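Local coordinates for protein aspartate--tRNA(Asp/Asn) ligase (Sulfolobus tokodaii, PDB 1WYD) that attaches aspartate to both tRNA(Asp) and tRNA(Asn) after activating the amino acid with ATP, as a homodimeric class II synthetase of relaxed tRNA specificity, at residues Leu102-Val106 and Leu123-Arg127; Arg117-Arg121 and Lys415-Pro421; Ala143-Leu148 and Lys244-Ile249; Ala163-Glu167 and Phe380-Leu384. All coordinates share one frame; numbering follows the deposited sequence.

Interaction 1: residues Leu102-Val106 and Leu123-Arg127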
loop_
_atom_site.group_PDB
_atom_site.type_symbol
_atom_site.label_atom_id
_atom_site.label_comp_id
_atom_site.label_asym_id
_atom_site.label_seq_id
_atom_site.Cartn_x
_atom_site.Cartn_y
_atom_site.Cartn_z
ATOM N N LEU B 102 35.657 1.169 0.467
ATOM C CA LEU B 102 34.295 0.694 0.697
ATOM C C LEU B 102 34.331 -0.641 1.411
ATOM O O LEU B 102 35.221 -1.465 1.158
ATOM C CB LEU B 102 33.572 0.494 -0.625
ATOM C CG LEU B 102 33.117 1.693 -1.448
ATOM C CD1 LEU B 102 32.220 1.155 -2.563
ATOM C CD2 LEU B 102 32.375 2.746 -0.633
ATOM N N PRO B 103 33.367 -0.857 2.295
ATOM C CA PRO B 103 33.204 -2.158 2.943
ATOM C C PRO B 103 32.453 -3.148 2.040
ATOM O O PRO B 103 32.478 -4.359 2.282
ATOM C CB PRO B 103 32.375 -1.825 4.191
ATOM C CG PRO B 103 31.558 -0.584 3.784
ATOM C CD PRO B 103 32.381 0.137 2.764
ATOM N N LEU B 104 31.767 -2.636 1.030
ATOM C CA LEU B 104 31.090 -3.503 0.079
ATOM C C LEU B 104 31.265 -2.923 -1.311
ATOM O O LEU B 104 31.106 -1.722 -1.506
ATOM C CB LEU B 104 29.603 -3.640 0.444
ATOM C CG LEU B 104 28.809 -4.753 -0.224
ATOM C CD1 LEU B 104 27.688 -5.174 0.709
ATOM C CD2 LEU B 104 28.246 -4.345 -1.623
ATOM N N ASP B 105 31.568 -3.787 -2.274
ATOM C CA ASP B 105 31.804 -3.363 -3.649
ATOM C C ASP B 105 30.538 -3.316 -4.477
ATOM O O ASP B 105 29.968 -4.356 -4.826
ATOM C CB ASP B 105 32.852 -4.259 -4.319
ATOM C CG ASP B 105 34.260 -3.968 -3.823
ATOM O OD1 ASP B 105 34.606 -2.765 -3.603
ATOM O OD2 ASP B 105 35.097 -4.877 -3.611
ATOM N N VAL B 106 30.111 -2.103 -4.813
ATOM C CA VAL B 106 28.866 -1.918 -5.561
ATOM C C VAL B 106 28.943 -2.509 -6.985
ATOM O O VAL B 106 27.929 -2.857 -7.591
ATOM C CB VAL B 106 28.403 -0.429 -5.518
ATOM C CG1 VAL B 106 27.159 -0.188 -6.334
ATOM C CG2 VAL B 106 28.177 0.011 -4.058
ATOM N N LEU B 123 24.757 -0.190 0.216
ATOM C CA LEU B 123 25.737 -0.464 -0.786
ATOM C C LEU B 123 25.340 -1.715 -1.550
ATOM O O LEU B 123 25.459 -1.769 -2.769
ATOM C CB LEU B 123 27.142 -0.590 -0.159
ATOM C CG LEU B 123 27.634 0.781 0.301
ATOM C CD1 LEU B 123 28.881 0.660 1.199
ATOM C CD2 LEU B 123 27.908 1.701 -0.874
ATOM N N ASP B 124 24.838 -2.703 -0.833
ATOM C CA ASP B 124 24.382 -3.902 -1.475
ATOM C C ASP B 124 23.189 -3.642 -2.398
ATOM O O ASP B 124 23.165 -4.139 -3.480
ATOM C CB ASP B 124 24.029 -4.946 -0.440
ATOM C CG ASP B 124 23.679 -6.271 -1.066
ATOM O OD1 ASP B 124 24.541 -6.864 -1.778
ATOM O OD2 ASP B 124 22.558 -6.795 -0.884
ATOM N N LEU B 125 22.213 -2.856 -1.952
ATOM C CA LEU B 125 21.011 -2.535 -2.728
ATOM C C LEU B 125 21.344 -1.756 -3.988
ATOM O O LEU B 125 20.623 -1.875 -4.999
ATOM C CB LEU B 125 20.069 -1.669 -1.911
ATOM C CG LEU B 125 18.849 -2.290 -1.231
ATOM C CD1 LEU B 125 18.810 -3.818 -1.263
ATOM C CD2 LEU B 125 18.720 -1.698 0.195
ATOM N N ARG B 126 22.428 -0.965 -3.923
ATOM C CA ARG B 126 22.844 -0.189 -5.094
ATOM C C ARG B 126 23.313 -1.047 -6.279
ATOM O O ARG B 126 23.480 -0.543 -7.366
ATOM C CB ARG B 126 23.920 0.829 -4.747
ATOM C CG ARG B 126 23.410 2.019 -4.010
ATOM C CD ARG B 126 24.510 3.024 -3.671
ATOM N NE ARG B 126 23.988 4.115 -2.829
ATOM C CZ ARG B 126 24.760 4.927 -2.075
ATOM N NH1 ARG B 126 26.101 4.816 -2.041
ATOM N NH2 ARG B 126 24.187 5.862 -1.361
ATOM N N ARG B 127 23.534 -2.339 -6.060
ATOM C CA ARG B 127 24.097 -3.137 -7.112
ATOM C C ARG B 127 23.022 -3.258 -8.203
ATOM O O ARG B 127 21.823 -3.316 -7.902
ATOM C CB ARG B 127 24.488 -4.516 -6.602
ATOM C CG ARG B 127 25.776 -4.597 -5.811
ATOM C CD ARG B 127 26.227 -6.021 -5.533
ATOM N NE ARG B 127 25.230 -6.656 -4.674
ATOM C CZ ARG B 127 24.369 -7.618 -5.034
ATOM N NH1 ARG B 127 24.367 -8.140 -6.283
ATOM N NH2 ARG B 127 23.508 -8.070 -4.128
#
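In L104 the first torsion sets CG anti to N (chi1 -166°), which carries CD1 and CD2 over the backbone of D124, CD1 ending 3.8 Å from D124 CB. In L123, CG is turned anti to the carbonyl carbon (chi1 -71°), and from there its two methyls go separate ways: CD1 lies 3.9 Å from P103 CD, while CD2 meets V106 CG2 at 3.6 Å. The other branch of V106, CG1, rests on R126 CB, so the two branches of a beta-branched valine divide between L123 and R126. Alongside, the aliphatic part of R127 covers the V106 carbonyl, with CG 3.3 Å from V106 O. Its guanidinium then grips D124 side-on, NH2 at 2.8 Å and NE at 3.0 Å from OD1, both from the same face of the carboxylate. A leucine at R127 would probably leave D124 OD1 without this paired grip, the carboxylate then relying mainly on R121, which holds OD2. R126 sends its guanidinium to G197 of the second subunit. The contact thus presses the linker that follows strand 91-94 of the OB-fold against helix 121-125, just before helix 128-150, with R40 of strand 34-41 touching V106 and R126.

Interaction 2: residues Arg117-Arg121 and Lys415-Pro421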
loop_
_atom_site.group_PDB
_atom_site.type_symbol
_atom_site.label_atom_id
_atom_site.label_comp_id
_atom_site.label_asym_id
_atom_site.label_seq_id
_atom_site.Cartn_x
_atom_site.Cartn_y
_atom_site.Cartn_z
ATOM N N ARG B 117 26.277 -8.379 4.103
ATOM C CA ARG B 117 25.673 -7.415 3.207
ATOM C C ARG B 117 24.634 -6.520 3.879
ATOM O O ARG B 117 24.546 -5.329 3.569
ATOM C CB ARG B 117 25.037 -8.142 2.022
ATOM C CG ARG B 117 26.055 -8.617 1.014
ATOM C CD ARG B 117 25.772 -9.995 0.523
ATOM N NE ARG B 117 24.494 -10.005 -0.167
ATOM C CZ ARG B 117 23.724 -11.066 -0.309
ATOM N NH1 ARG B 117 24.093 -12.239 0.199
ATOM N NH2 ARG B 117 22.571 -10.948 -0.968
ATOM N N LEU B 118 23.838 -7.106 4.776
ATOM C CA LEU B 118 22.880 -6.362 5.587
ATOM C C LEU B 118 23.526 -5.313 6.508
ATOM O O LEU B 118 22.875 -4.332 6.878
ATOM C CB LEU B 118 21.999 -7.314 6.400
ATOM C CG LEU B 118 21.058 -8.267 5.659
ATOM C CD1 LEU B 118 20.353 -9.269 6.587
ATOM C CD2 LEU B 118 20.029 -7.462 4.910
ATOM N N ARG B 119 24.790 -5.485 6.876
ATOM C CA ARG B 119 25.483 -4.393 7.585
ATOM C C ARG B 119 25.746 -3.219 6.641
ATOM O O ARG B 119 25.994 -2.086 7.086
ATOM C CB ARG B 119 26.817 -4.838 8.202
ATOM C CG ARG B 119 26.701 -5.496 9.562
ATOM C CD ARG B 119 28.069 -5.665 10.310
ATOM N NE ARG B 119 29.042 -6.494 9.584
ATOM C CZ ARG B 119 29.043 -7.836 9.576
ATOM N NH1 ARG B 119 28.117 -8.510 10.265
ATOM N NH2 ARG B 119 29.968 -8.516 8.883
ATOM N N GLU B 120 25.731 -3.498 5.335
ATOM C CA GLU B 120 26.019 -2.469 4.337
ATOM C C GLU B 120 24.994 -2.598 3.226
ATOM O O GLU B 120 25.304 -2.713 2.031
ATOM C CB GLU B 120 27.474 -2.586 3.843
ATOM C CG GLU B 120 28.511 -2.417 4.948
ATOM C CD GLU B 120 28.526 -1.011 5.542
ATOM O OE1 GLU B 120 28.027 -0.052 4.904
ATOM O OE2 GLU B 120 29.063 -0.854 6.665
ATOM N N ARG B 121 23.746 -2.583 3.664
ATOM C CA ARG B 121 22.632 -2.953 2.827
ATOM C C ARG B 121 22.426 -1.964 1.683
ATOM O O ARG B 121 22.142 -2.362 0.554
ATOM C CB ARG B 121 21.384 -3.083 3.692
ATOM C CG ARG B 121 20.212 -3.577 2.938
ATOM C CD ARG B 121 20.526 -4.837 2.199
ATOM N NE ARG B 121 19.339 -5.677 2.166
ATOM C CZ ARG B 121 19.244 -6.798 1.479
ATOM N NH1 ARG B 121 20.286 -7.257 0.778
ATOM N NH2 ARG B 121 18.119 -7.492 1.563
ATOM N N LYS B 415 15.510 -13.106 1.402
ATOM C CA LYS B 415 16.323 -12.074 2.050
ATOM C C LYS B 415 17.098 -11.358 0.987
ATOM O O LYS B 415 17.721 -10.348 1.231
ATOM C CB LYS B 415 17.294 -12.678 3.063
ATOM C CG LYS B 415 16.650 -13.609 4.075
ATOM C CD LYS B 415 17.632 -14.750 4.420
ATOM C CE LYS B 415 18.727 -14.256 5.343
ATOM N NZ LYS B 415 19.504 -15.410 5.863
ATOM N N GLU B 416 17.091 -11.927 -0.201
ATOM C CA GLU B 416 17.650 -11.242 -1.338
ATOM C C GLU B 416 16.604 -10.383 -2.080
ATOM O O GLU B 416 16.962 -9.577 -2.934
ATOM C CB GLU B 416 18.291 -12.247 -2.259
ATOM C CG GLU B 416 19.242 -13.180 -1.573
ATOM C CD GLU B 416 20.539 -13.294 -2.321
ATOM O OE1 GLU B 416 20.524 -13.235 -3.595
ATOM O OE2 GLU B 416 21.572 -13.454 -1.629
ATOM N N ILE B 417 15.325 -10.540 -1.755
ATOM C CA ILE B 417 14.284 -9.738 -2.402
ATOM C C ILE B 417 13.866 -8.561 -1.507
ATOM O O ILE B 417 13.755 -7.410 -1.964
ATOM C CB ILE B 417 13.085 -10.649 -2.819
ATOM C CG1 ILE B 417 13.467 -11.491 -4.053
ATOM C CG2 ILE B 417 11.829 -9.834 -3.117
ATOM C CD1 ILE B 417 12.769 -12.859 -4.214
ATOM N N VAL B 418 13.690 -8.845 -0.213
ATOM C CA VAL B 418 13.199 -7.827 0.691
ATOM C C VAL B 418 14.397 -6.976 1.129
ATOM O O VAL B 418 15.351 -7.492 1.732
ATOM C CB VAL B 418 12.428 -8.449 1.867
ATOM C CG1 VAL B 418 12.063 -7.417 2.914
ATOM C CG2 VAL B 418 11.215 -9.185 1.363
ATOM N N PRO B 419 14.340 -5.666 0.878
ATOM C CA PRO B 419 15.506 -4.826 1.097
ATOM C C PRO B 419 15.819 -4.801 2.606
ATOM O O PRO B 419 16.999 -4.798 2.940
ATOM C CB PRO B 419 15.051 -3.453 0.603
ATOM C CG PRO B 419 13.892 -3.658 -0.062
ATOM C CD PRO B 419 13.167 -4.855 0.535
ATOM N N PHE B 420 14.827 -4.862 3.490
ATOM C CA PHE B 420 15.139 -4.882 4.940
ATOM C C PHE B 420 14.435 -5.986 5.673
ATOM O O PHE B 420 13.415 -5.750 6.294
ATOM C CB PHE B 420 14.824 -3.541 5.579
ATOM C CG PHE B 420 15.647 -2.430 5.015
ATOM C CD1 PHE B 420 15.079 -1.480 4.197
ATOM C CD2 PHE B 420 17.009 -2.366 5.274
ATOM C CE1 PHE B 420 15.849 -0.475 3.637
ATOM C CE2 PHE B 420 17.788 -1.356 4.718
ATOM C CZ PHE B 420 17.210 -0.423 3.892
ATOM N N PRO B 421 14.974 -7.194 5.581
ATOM C CA PRO B 421 14.274 -8.390 6.073
ATOM C C PRO B 421 14.131 -8.410 7.599
ATOM O O PRO B 421 14.966 -7.853 8.298
ATOM C CB PRO B 421 15.176 -9.547 5.644
ATOM C CG PRO B 421 16.423 -8.916 5.015
ATOM C CD PRO B 421 16.326 -7.463 5.074
#
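NH2 of R121 faces three backbone carbonyls of the 415-421 loop: K415 O accepts a hydrogen bond at 2.9 Å, and V418 O and P419 O accept weak ones. R121 is buried against this loop, just beyond helix 401-409, the motif 3 helix of the class II synthetase core. The shortest bond belongs to NE, which gives its hydrogen to P419 O at 2.6 Å, with the oxygen near the guanidinium plane. Arginine suits the place because its flat group carries N-H bonds in several directions within one plane; NH1 is left for a salt bridge with D124. R121 CG stands anti to N (chi1 -175°), which sets it 3.7 Å from F420 CE2, and bends at chi2 and chi3 turn the guanidinium toward the carbonyls; the F420 ring also stands edge-to-face with Y191 of the second subunit. R117 adds a salt bridge one residue beyond K415: NH2 lies 2.8 Å from E416 OE2, which it approaches from well above the carboxylate plane, 72° out of it. Leucine supplies the apolar lining. L118 CD2 touches P421 CD at 3.7 Å and also lies over one face of the R121 guanidinium, 3.3 Å above its plane and offset toward the rim.

Interaction 3: residues Ala143-Leu148 and Lys244-Ile249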
loop_
_atom_site.group_PDB
_atom_site.type_symbol
_atom_site.label_atom_id
_atom_site.label_comp_id
_atom_site.label_asym_id
_atom_site.label_seq_id
_atom_site.Cartn_x
_atom_site.Cartn_y
_atom_site.Cartn_z
ATOM N N ALA B 143 0.831 -3.204 -11.793
ATOM C CA ALA B 143 0.085 -4.082 -12.704
ATOM C C ALA B 143 -0.989 -4.807 -11.944
ATOM O O ALA B 143 -2.047 -5.141 -12.512
ATOM C CB ALA B 143 0.994 -5.100 -13.403
ATOM N N PHE B 144 -0.724 -5.040 -10.658
ATOM C CA PHE B 144 -1.666 -5.732 -9.793
ATOM C C PHE B 144 -2.886 -4.845 -9.620
ATOM O O PHE B 144 -4.001 -5.298 -9.730
ATOM C CB PHE B 144 -0.985 -6.017 -8.443
ATOM C CG PHE B 144 -1.907 -6.532 -7.362
ATOM C CD1 PHE B 144 -2.294 -7.881 -7.342
ATOM C CD2 PHE B 144 -2.343 -5.678 -6.323
ATOM C CE1 PHE B 144 -3.115 -8.381 -6.357
ATOM C CE2 PHE B 144 -3.182 -6.166 -5.299
ATOM C CZ PHE B 144 -3.558 -7.548 -5.309
ATOM N N ARG B 145 -2.669 -3.570 -9.318
ATOM C CA ARG B 145 -3.779 -2.704 -8.982
ATOM C C ARG B 145 -4.550 -2.372 -10.266
ATOM O O ARG B 145 -5.782 -2.348 -10.279
ATOM C CB ARG B 145 -3.277 -1.465 -8.286
ATOM C CG ARG B 145 -2.694 -1.721 -6.899
ATOM C CD ARG B 145 -2.491 -0.443 -6.128
ATOM N NE ARG B 145 -1.710 -0.638 -4.910
ATOM C CZ ARG B 145 -0.393 -0.485 -4.818
ATOM N NH1 ARG B 145 0.306 -0.137 -5.886
ATOM N NH2 ARG B 145 0.238 -0.665 -3.642
ATOM N N GLU B 146 -3.816 -2.151 -11.347
ATOM C CA GLU B 146 -4.412 -1.834 -12.649
ATOM C C GLU B 146 -5.505 -2.824 -13.052
ATOM O O GLU B 146 -6.629 -2.422 -13.335
ATOM C CB GLU B 146 -3.292 -1.753 -13.686
ATOM C CG GLU B 146 -3.721 -1.550 -15.116
ATOM C CD GLU B 146 -2.523 -1.651 -16.028
ATOM O OE1 GLU B 146 -2.106 -0.607 -16.583
ATOM O OE2 GLU B 146 -1.975 -2.768 -16.142
ATOM N N THR B 147 -5.191 -4.123 -12.996
ATOM C CA THR B 147 -6.138 -5.177 -13.307
ATOM C C THR B 147 -7.356 -5.086 -12.418
ATOM O O THR B 147 -8.501 -5.275 -12.882
ATOM C CB THR B 147 -5.490 -6.571 -13.156
ATOM O OG1 THR B 147 -4.417 -6.676 -14.083
ATOM C CG2 THR B 147 -6.440 -7.681 -13.654
ATOM N N LEU B 148 -7.106 -4.787 -11.138
ATOM C CA LEU B 148 -8.157 -4.769 -10.135
ATOM C C LEU B 148 -9.122 -3.603 -10.304
ATOM O O LEU B 148 -10.344 -3.777 -10.102
ATOM C CB LEU B 148 -7.546 -4.811 -8.724
ATOM C CG LEU B 148 -7.110 -6.227 -8.399
ATOM C CD1 LEU B 148 -6.004 -6.186 -7.357
ATOM C CD2 LEU B 148 -8.301 -7.064 -7.956
ATOM N N LYS B 244 -5.901 -13.487 -14.554
ATOM C CA LYS B 244 -5.786 -12.264 -15.333
ATOM C C LYS B 244 -4.799 -11.253 -14.744
ATOM O O LYS B 244 -4.084 -10.567 -15.483
ATOM C CB LYS B 244 -7.170 -11.629 -15.524
ATOM C CG LYS B 244 -8.071 -12.432 -16.485
ATOM C CD LYS B 244 -9.595 -12.271 -16.178
ATOM C CE LYS B 244 -10.212 -11.050 -16.872
ATOM N NZ LYS B 244 -11.732 -11.109 -16.874
ATOM N N ILE B 245 -4.800 -11.153 -13.410
ATOM C CA ILE B 245 -3.843 -10.351 -12.643
ATOM C C ILE B 245 -2.399 -10.775 -12.961
ATOM O O ILE B 245 -1.583 -9.972 -13.392
ATOM C CB ILE B 245 -4.149 -10.505 -11.111
ATOM C CG1 ILE B 245 -5.466 -9.800 -10.740
ATOM C CG2 ILE B 245 -2.957 -10.006 -10.236
ATOM C CD1 ILE B 245 -5.758 -9.854 -9.269
ATOM N N LEU B 246 -2.114 -12.054 -12.762
ATOM C CA LEU B 246 -0.767 -12.600 -12.942
ATOM C C LEU B 246 -0.289 -12.427 -14.356
ATOM O O LEU B 246 0.873 -12.143 -14.603
ATOM C CB LEU B 246 -0.758 -14.081 -12.625
ATOM C CG LEU B 246 -0.879 -14.535 -11.185
ATOM C CD1 LEU B 246 -0.686 -16.033 -11.157
ATOM C CD2 LEU B 246 0.195 -13.870 -10.369
ATOM N N HIS B 247 -1.214 -12.578 -15.284
ATOM C CA HIS B 247 -0.940 -12.372 -16.683
ATOM C C HIS B 247 -0.559 -10.924 -16.937
ATOM O O HIS B 247 0.404 -10.638 -17.671
ATOM C CB HIS B 247 -2.166 -12.769 -17.519
ATOM C CG HIS B 247 -1.926 -12.708 -18.987
ATOM N ND1 HIS B 247 -1.301 -13.724 -19.678
ATOM C CD2 HIS B 247 -2.159 -11.728 -19.883
ATOM C CE1 HIS B 247 -1.196 -13.391 -20.950
ATOM N NE2 HIS B 247 -1.700 -12.179 -21.098
ATOM N N ASN B 248 -1.284 -9.989 -16.346
ATOM C CA ASN B 248 -0.930 -8.588 -16.589
ATOM C C ASN B 248 0.404 -8.217 -15.930
ATOM O O ASN B 248 1.149 -7.338 -16.432
ATOM C CB ASN B 248 -2.064 -7.682 -16.135
ATOM C CG ASN B 248 -1.842 -6.240 -16.482
ATOM O OD1 ASN B 248 -1.708 -5.897 -17.659
ATOM N ND2 ASN B 248 -1.856 -5.359 -15.455
ATOM N N ILE B 249 0.694 -8.899 -14.811
ATOM C CA ILE B 249 1.929 -8.739 -14.076
ATOM C C ILE B 249 3.101 -9.182 -14.945
ATOM O O ILE B 249 3.957 -8.386 -15.271
ATOM C CB ILE B 249 1.886 -9.499 -12.682
ATOM C CG1 ILE B 249 0.981 -8.757 -11.706
ATOM C CG2 ILE B 249 3.255 -9.558 -12.072
ATOM C CD1 ILE B 249 0.735 -9.469 -10.434
#
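The amide nitrogen of N248 spends both of its hydrogens on the facing helix, one on E146 OE2 at 2.7 Å and one on A143 O at 3.0 Å. Two long helices of the class II catalytic domain meet here, 128-150 (the motif 1 helix) and 235-256; their segments 143-148 and 244-249 cross at 134°, the axes 8.5 Å apart at closest. N248 CG stands anti to N (chi1 -174°), carrying the amide across toward helix 128-150. Asparagine fits because its flat NH2 group can serve two acceptors in its own plane; the E146 bond is nearly straight and uses the anti lone pair of the carboxylate. Small residues let the backbones approach: A143 CB comes 3.8 Å from I249 CA, and T147 CG2 sits 3.7 Å from I245 CG1. In the next, apolar layer I245 reaches F144 CD1 with CG2 at 3.7 Å, and its CD1 nestles among the branches of L148. Beyond them F144 and L148 rest on the active-site sheet, against V205 and F203 of strand 201-209 and V228 of strand 222-231. R145 leaves in another direction, to a salt bridge with E155 of the second subunit. F144 is itself covered by L148 CD1, 3.4 Å above one face of its ring and offset toward the rim.

Interaction 4: residues Ala163-Glu167 and Phe380-Leu384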
loop_
_atom_site.group_PDB
_atom_site.type_symbol
_atom_site.label_atom_id
_atom_site.label_comp_id
_atom_site.label_asym_id
_atom_site.label_seq_id
_atom_site.Cartn_x
_atom_site.Cartn_y
_atom_site.Cartn_z
ATOM N N ALA B 163 -7.219 -7.290 18.662
ATOM C CA ALA B 163 -7.381 -7.811 19.998
ATOM C C ALA B 163 -7.018 -9.295 20.109
ATOM O O ALA B 163 -6.248 -9.666 20.965
ATOM C CB ALA B 163 -8.777 -7.551 20.525
ATOM N N SER B 164 -7.596 -10.142 19.265
ATOM C CA SER B 164 -7.340 -11.573 19.364
ATOM C C SER B 164 -7.213 -12.157 17.982
ATOM O O SER B 164 -7.677 -11.568 17.030
ATOM C CB SER B 164 -8.435 -12.283 20.174
ATOM O OG SER B 164 -9.723 -12.095 19.600
ATOM N N ALA B 165 -6.580 -13.317 17.881
ATOM C CA ALA B 165 -6.283 -13.964 16.607
ATOM C C ALA B 165 -7.524 -14.506 15.928
ATOM O O ALA B 165 -8.503 -14.872 16.595
ATOM C CB ALA B 165 -5.298 -15.103 16.843
ATOM N N THR B 166 -7.469 -14.606 14.601
ATOM C CA THR B 166 -8.598 -15.120 13.833
ATOM C C THR B 166 -8.518 -16.638 13.744
ATOM O O THR B 166 -9.536 -17.326 13.789
ATOM C CB THR B 166 -8.636 -14.435 12.463
ATOM O OG1 THR B 166 -9.291 -13.169 12.612
ATOM C CG2 THR B 166 -9.510 -15.206 11.441
ATOM N N GLU B 167 -7.305 -17.158 13.627
ATOM C CA GLU B 167 -7.086 -18.599 13.694
ATOM C C GLU B 167 -6.140 -18.964 14.849
ATOM O O GLU B 167 -4.931 -18.750 14.745
ATOM C CB GLU B 167 -6.545 -19.141 12.363
ATOM C CG GLU B 167 -7.290 -18.670 11.108
ATOM C CD GLU B 167 -6.363 -18.542 9.907
ATOM O OE1 GLU B 167 -5.590 -19.494 9.659
ATOM O OE2 GLU B 167 -6.390 -17.497 9.212
ATOM N N PHE B 380 -15.041 -16.563 19.459
ATOM C CA PHE B 380 -14.916 -15.947 18.128
ATOM C C PHE B 380 -16.109 -15.087 17.782
ATOM O O PHE B 380 -16.405 -14.872 16.604
ATOM C CB PHE B 380 -14.665 -17.015 17.051
ATOM C CG PHE B 380 -13.335 -17.680 17.200
ATOM C CD1 PHE B 380 -13.198 -18.822 18.003
ATOM C CD2 PHE B 380 -12.205 -17.125 16.616
ATOM C CE1 PHE B 380 -11.947 -19.436 18.180
ATOM C CE2 PHE B 380 -10.945 -17.715 16.795
ATOM C CZ PHE B 380 -10.817 -18.876 17.573
ATOM N N GLU B 381 -16.781 -14.586 18.821
ATOM C CA GLU B 381 -17.947 -13.714 18.671
ATOM C C GLU B 381 -17.593 -12.487 17.832
ATOM O O GLU B 381 -18.405 -12.056 17.008
ATOM C CB GLU B 381 -18.513 -13.295 20.042
ATOM C CG GLU B 381 -19.959 -12.794 20.067
ATOM C CD GLU B 381 -20.885 -13.446 19.039
ATOM O OE1 GLU B 381 -20.915 -14.698 18.934
ATOM O OE2 GLU B 381 -21.620 -12.711 18.345
ATOM N N PHE B 382 -16.377 -11.962 18.031
ATOM C CA PHE B 382 -15.848 -10.836 17.259
ATOM C C PHE B 382 -15.851 -11.072 15.730
ATOM O O PHE B 382 -15.855 -10.111 14.947
ATOM C CB PHE B 382 -14.438 -10.480 17.737
ATOM C CG PHE B 382 -13.374 -11.417 17.237
ATOM C CD1 PHE B 382 -13.172 -12.662 17.853
ATOM C CD2 PHE B 382 -12.570 -11.066 16.155
ATOM C CE1 PHE B 382 -12.195 -13.546 17.402
ATOM C CE2 PHE B 382 -11.572 -11.933 15.695
ATOM C CZ PHE B 382 -11.384 -13.177 16.320
ATOM N N PHE B 383 -15.855 -12.340 15.328
ATOM C CA PHE B 383 -15.910 -12.714 13.923
ATOM C C PHE B 383 -17.327 -13.118 13.506
ATOM O O PHE B 383 -17.805 -12.738 12.440
ATOM C CB PHE B 383 -14.913 -13.863 13.675
ATOM C CG PHE B 383 -14.632 -14.172 12.215
ATOM C CD1 PHE B 383 -13.335 -13.994 11.694
ATOM C CD2 PHE B 383 -15.615 -14.718 11.395
ATOM C CE1 PHE B 383 -13.031 -14.303 10.362
ATOM C CE2 PHE B 383 -15.334 -15.031 10.062
ATOM C CZ PHE B 383 -14.033 -14.825 9.544
ATOM N N LEU B 384 -17.989 -13.899 14.345
ATOM C CA LEU B 384 -19.338 -14.388 14.083
ATOM C C LEU B 384 -20.428 -13.329 13.956
ATOM O O LEU B 384 -21.285 -13.426 13.062
ATOM C CB LEU B 384 -19.735 -15.379 15.163
ATOM C CG LEU B 384 -18.868 -16.634 15.228
ATOM C CD1 LEU B 384 -19.196 -17.361 16.541
ATOM C CD2 LEU B 384 -19.128 -17.519 14.012
#
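Oxygen-to-ring contacts come first, and F382 receives most of them: S164 OG lies over one face of its ring, 3.6 Å from CE1, while A165 O meets the edge, 3.4 Å from CZ. The edge suits a carbonyl, since ring hydrogens carry a slight positive charge. F380 offers CE2 to the next carbonyl, T166 O, at 3.3 Å. F382 reaches the 163-167 segment because CG is tucked between the backbone N and carbonyl carbon (chi1 77°), which also lays the ring so that F383 CB lies over the face opposite S164 OG. Segment 163-167 begins the loop between strands 161-162 and 174-177 and carries E167, predicted to bind L-aspartate; it probably belongs to the flipping loop, which in related aspartyl-tRNA synthetases closes over the amino acid. An alanine at F382 would probably open a gap beside A165 and leave S164 OG and F383 CB without the ring between them. Between the two segments, apolar packing comes from T166, whose methyl CG2 touches F383 CE1 at 3.8 Å; F383 in turn stands edge-to-face with F329. Within the short helix 381-384, the carbonyl oxygen of F380, at the N-cap position, is shared by F383 N and L384 N, each at 2.9 Å.

Interactions 1 and 2 are neighbours on the consecutive short helices 114-118 and 121-125: D124 of one forms a salt bridge with R121 and a weak, long ion pair with R117 of the other, and both contacts lie beside the second subunit. Interaction 1 is partly buried and mostly aliphatic across its segments, whereas interaction 2 is buried yet polar, its arginines satisfied by backbone carbonyls and paired with a glutamate. Interaction 3, also buried, joins two long helices behind the active-site sheet, combining one asparagine with close apolar packing; its centre is about 27 Å from that of interaction 2. Interaction 4 is the surface contact, where aromatic rings meet a loop near the predicted aspartate site.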